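Local coordinates for protein betaine aldehyde dehydrogenase (Staphylococcus aureus subsp. aureus COL, PDB 4QTO) that catalyses the NAD-dependent oxidation of betaine aldehyde to glycine betaine, at residues A[30-41]-A[211-221]. Residues are numbered along the deposited sequence; the frame is centred on the assembly and turned at random.
Sequences HLSQRQYIDGEW and LTTIRVFELME
Two glutamates one helical turn apart, Glu218 and Glu221, give the helix 211-223 its polar grip on the N-terminal segment 30-41, each offering two acceptor oxygens. The indole NE1 of Trp41 donates to Glu221 OE1 at 2.8 Å, nearly straight (169°) and within the ring plane, coming from the syn side but 34° out of the carboxylate plane. The other oxygen, Glu221 OE2, lies 3.1 Å from Tyr36 OH, at the edge of the phenol, and accepts a hydrogen bond from a water that also donates to Gly39 O in the type I' turn of the hairpin. With CG anti to the backbone N (chi1 178°) and an extended chain, Glu221 reaches both aromatic residues.

Glu218 OE2 takes the backbone N-H of Ser32 (N to OE2 2.9 Å), while Glu218 OE1 forms a salt bridge with Arg215 NH1. A water links OE2 to His30 O.

Leu31 brings two methyls to an apolar helix face: CD1 lies 3.8 Å from Ile214 CG2, and CD2 meets Leu211. Ile214 CG2 also covers Ser32 O (3.4 Å), which is buried without a hydrogen-bond partner. Beyond its N-H, the indole offers carbon to Phe217 and Glu218 CG; Tyr36 and Ser32, from its own segment, flank opposite faces near the rim.

Glu221 thus holds the hairpin and Glu218 the loop before it, where Arg215 probably favours the charged carboxylate.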
# COMPACT_ATOMS: atom_id res chain seq x y z
N HIS A 30 22.27 40.98 -5.25
CA HIS A 30 21.34 40.84 -4.13
C HIS A 30 21.42 39.51 -3.39
O HIS A 30 20.72 39.32 -2.41
CB HIS A 30 19.90 41.03 -4.61
CG HIS A 30 19.67 42.35 -5.27
ND1 HIS A 30 19.57 43.53 -4.57
CD2 HIS A 30 19.53 42.68 -6.58
CE1 HIS A 30 19.38 44.53 -5.41
NE2 HIS A 30 19.36 44.05 -6.63
N LEU A 31 22.25 38.61 -3.86
CA LEU A 31 22.35 37.28 -3.25
C LEU A 31 23.16 37.29 -1.95
O LEU A 31 24.19 37.98 -1.83
CB LEU A 31 23.00 36.32 -4.23
CG LEU A 31 23.02 34.84 -3.84
CD1 LEU A 31 21.59 34.27 -3.80
CD2 LEU A 31 23.87 34.08 -4.82
N SER A 32 22.68 36.55 -0.95
CA SER A 32 23.39 36.44 0.32
C SER A 32 24.74 35.77 0.14
O SER A 32 24.92 34.94 -0.75
CB SER A 32 22.58 35.65 1.33
OG SER A 32 23.30 35.47 2.54
N GLN A 33 25.69 36.15 0.98
CA GLN A 33 27.03 35.58 0.96
C GLN A 33 27.26 34.70 2.18
O GLN A 33 28.36 34.17 2.36
CB GLN A 33 28.05 36.71 0.99
CG GLN A 33 28.05 37.59 -0.25
CD GLN A 33 29.06 38.71 -0.15
OE1 GLN A 33 30.05 38.79 -0.92
NE2 GLN A 33 28.88 39.55 0.86
N ARG A 34 26.24 34.56 3.01
CA ARG A 34 26.35 33.91 4.30
C ARG A 34 25.68 32.57 4.49
O ARG A 34 24.93 32.11 3.65
CB ARG A 34 25.76 34.88 5.35
CG ARG A 34 26.56 36.18 5.51
CD ARG A 34 25.94 37.01 6.60
NE ARG A 34 26.78 38.15 6.92
CZ ARG A 34 26.65 38.86 8.04
NH1 ARG A 34 27.47 39.88 8.27
NH2 ARG A 34 25.74 38.55 8.95
N GLN A 35 26.05 31.94 5.59
CA GLN A 35 25.43 30.69 6.03
C GLN A 35 24.09 31.06 6.66
O GLN A 35 23.85 32.24 6.99
CB GLN A 35 26.32 30.03 7.08
CG GLN A 35 27.71 29.74 6.57
CD GLN A 35 28.56 28.99 7.57
OE1 GLN A 35 28.79 27.79 7.40
NE2 GLN A 35 29.02 29.68 8.61
N TYR A 36 23.23 30.07 6.88
CA TYR A 36 21.94 30.29 7.52
C TYR A 36 21.81 29.32 8.68
O TYR A 36 21.68 28.12 8.46
CB TYR A 36 20.77 30.13 6.54
CG TYR A 36 19.43 30.55 7.09
CD1 TYR A 36 19.12 31.88 7.28
CD2 TYR A 36 18.47 29.61 7.41
CE1 TYR A 36 17.87 32.27 7.74
CE2 TYR A 36 17.22 30.00 7.87
CZ TYR A 36 16.95 31.34 8.03
OH TYR A 36 15.71 31.81 8.48
N ILE A 37 21.94 29.82 9.90
CA ILE A 37 21.96 28.98 11.06
C ILE A 37 20.97 29.48 12.10
O ILE A 37 21.02 30.66 12.53
CB ILE A 37 23.39 28.91 11.67
CG1 ILE A 37 24.41 28.46 10.62
CG2 ILE A 37 23.38 27.98 12.88
CD1 ILE A 37 25.85 28.37 11.10
N ASP A 38 20.05 28.63 12.49
CA ASP A 38 19.10 28.94 13.53
C ASP A 38 18.35 30.25 13.26
O ASP A 38 18.27 31.15 14.14
CB ASP A 38 19.82 28.97 14.89
CG ASP A 38 18.88 28.66 16.05
OD1 ASP A 38 17.74 28.23 15.84
OD2 ASP A 38 19.34 28.79 17.20
N GLY A 39 17.83 30.35 12.05
CA GLY A 39 17.02 31.50 11.63
C GLY A 39 17.76 32.79 11.31
O GLY A 39 17.10 33.84 11.15
N GLU A 40 19.09 32.77 11.25
CA GLU A 40 19.86 33.97 10.99
C GLU A 40 20.91 33.75 9.93
O GLU A 40 21.55 32.67 9.90
CB GLU A 40 20.59 34.41 12.27
CG GLU A 40 19.66 34.72 13.44
CD GLU A 40 18.72 35.91 13.20
OE1 GLU A 40 19.05 36.78 12.34
OE2 GLU A 40 17.68 36.00 13.91
N TRP A 41 21.10 34.76 9.09
CA TRP A 41 22.19 34.75 8.11
C TRP A 41 23.46 35.17 8.85
O TRP A 41 23.55 36.29 9.36
CB TRP A 41 21.89 35.67 6.93
CG TRP A 41 20.75 35.16 6.12
CD1 TRP A 41 19.42 35.49 6.23
CD2 TRP A 41 20.84 34.20 5.06
NE1 TRP A 41 18.69 34.80 5.30
CE2 TRP A 41 19.52 33.97 4.59
CE3 TRP A 41 21.89 33.46 4.49
CZ2 TRP A 41 19.24 33.05 3.54
CZ3 TRP A 41 21.62 32.57 3.43
CH2 TRP A 41 20.30 32.38 2.98
N LEU A 211 25.73 28.71 -5.16
CA LEU A 211 24.86 29.86 -5.48
C LEU A 211 23.35 29.60 -5.45
O LEU A 211 22.61 30.31 -4.74
CB LEU A 211 25.25 30.51 -6.79
CG LEU A 211 26.71 30.95 -6.86
CD1 LEU A 211 26.98 31.61 -8.21
CD2 LEU A 211 27.10 31.89 -5.74
N THR A 212 22.88 28.61 -6.20
CA THR A 212 21.44 28.36 -6.20
C THR A 212 20.95 27.81 -4.85
O THR A 212 19.77 27.95 -4.51
CB THR A 212 21.03 27.42 -7.34
OG1 THR A 212 21.81 26.23 -7.25
CG2 THR A 212 21.16 28.10 -8.68
N THR A 213 21.83 27.17 -4.07
CA THR A 213 21.45 26.64 -2.76
C THR A 213 21.22 27.81 -1.77
O THR A 213 20.27 27.82 -0.98
CB THR A 213 22.43 25.57 -2.25
OG1 THR A 213 22.55 24.52 -3.24
CG2 THR A 213 21.96 24.98 -0.94
N ILE A 214 22.11 28.79 -1.81
CA ILE A 214 21.90 30.00 -1.02
C ILE A 214 20.56 30.60 -1.44
O ILE A 214 19.74 30.97 -0.59
CB ILE A 214 23.05 31.01 -1.26
CG1 ILE A 214 24.36 30.50 -0.66
CG2 ILE A 214 22.69 32.36 -0.65
CD1 ILE A 214 25.58 31.29 -1.10
N ARG A 215 20.30 30.70 -2.75
CA ARG A 215 19.04 31.32 -3.21
C ARG A 215 17.83 30.56 -2.72
O ARG A 215 16.85 31.20 -2.26
CB ARG A 215 19.02 31.48 -4.74
CG ARG A 215 17.82 32.23 -5.27
CD ARG A 215 17.83 33.69 -4.83
NE ARG A 215 16.66 34.40 -5.39
CZ ARG A 215 15.71 35.00 -4.67
NH1 ARG A 215 15.80 35.12 -3.35
NH2 ARG A 215 14.69 35.55 -5.30
N VAL A 216 17.85 29.23 -2.78
CA VAL A 216 16.68 28.47 -2.34
C VAL A 216 16.46 28.65 -0.82
O VAL A 216 15.31 28.66 -0.37
CB VAL A 216 16.68 26.99 -2.78
CG1 VAL A 216 17.59 26.14 -1.90
CG2 VAL A 216 15.27 26.48 -2.73
N PHE A 217 17.54 28.78 -0.03
CA PHE A 217 17.39 29.07 1.39
C PHE A 217 16.71 30.44 1.60
O PHE A 217 15.87 30.58 2.49
CB PHE A 217 18.67 28.93 2.18
CG PHE A 217 18.86 27.55 2.71
CD1 PHE A 217 19.25 26.52 1.87
CD2 PHE A 217 18.59 27.28 4.04
CE1 PHE A 217 19.36 25.22 2.36
CE2 PHE A 217 18.73 26.00 4.54
CZ PHE A 217 19.11 24.98 3.72
N GLU A 218 17.08 31.43 0.79
CA GLU A 218 16.37 32.74 0.86
C GLU A 218 14.88 32.52 0.59
O GLU A 218 14.02 33.06 1.30
CB GLU A 218 16.93 33.73 -0.15
CG GLU A 218 18.38 34.15 0.09
CD GLU A 218 18.90 35.13 -0.92
OE1 GLU A 218 18.26 35.28 -2.02
OE2 GLU A 218 19.92 35.78 -0.62
N LEU A 219 14.55 31.74 -0.44
CA LEU A 219 13.14 31.49 -0.78
C LEU A 219 12.39 30.71 0.31
O LEU A 219 11.23 31.00 0.61
CB LEU A 219 13.03 30.78 -2.14
CG LEU A 219 13.61 31.54 -3.32
CD1 LEU A 219 13.56 30.69 -4.58
CD2 LEU A 219 12.88 32.86 -3.55
N MET A 220 13.05 29.71 0.89
CA MET A 220 12.44 28.96 2.00
C MET A 220 12.17 29.86 3.21
O MET A 220 11.13 29.76 3.86
CB MET A 220 13.29 27.77 2.39
CG MET A 220 13.25 26.71 1.30
SD MET A 220 13.99 25.14 1.85
CE MET A 220 15.67 25.61 1.83
N GLU A 221 13.11 30.74 3.51
CA GLU A 221 12.88 31.70 4.60
C GLU A 221 11.65 32.58 4.35
O GLU A 221 10.90 32.87 5.28
CB GLU A 221 14.12 32.58 4.80
CG GLU A 221 13.93 33.64 5.90
CD GLU A 221 15.18 34.44 6.17
OE1 GLU A 221 15.85 34.85 5.19
OE2 GLU A 221 15.47 34.67 7.40
O HOH W 1 18.75 37.28 -3.63
O HOH W 2 19.66 38.50 -0.17
O HOH W 3 17.06 36.05 9.16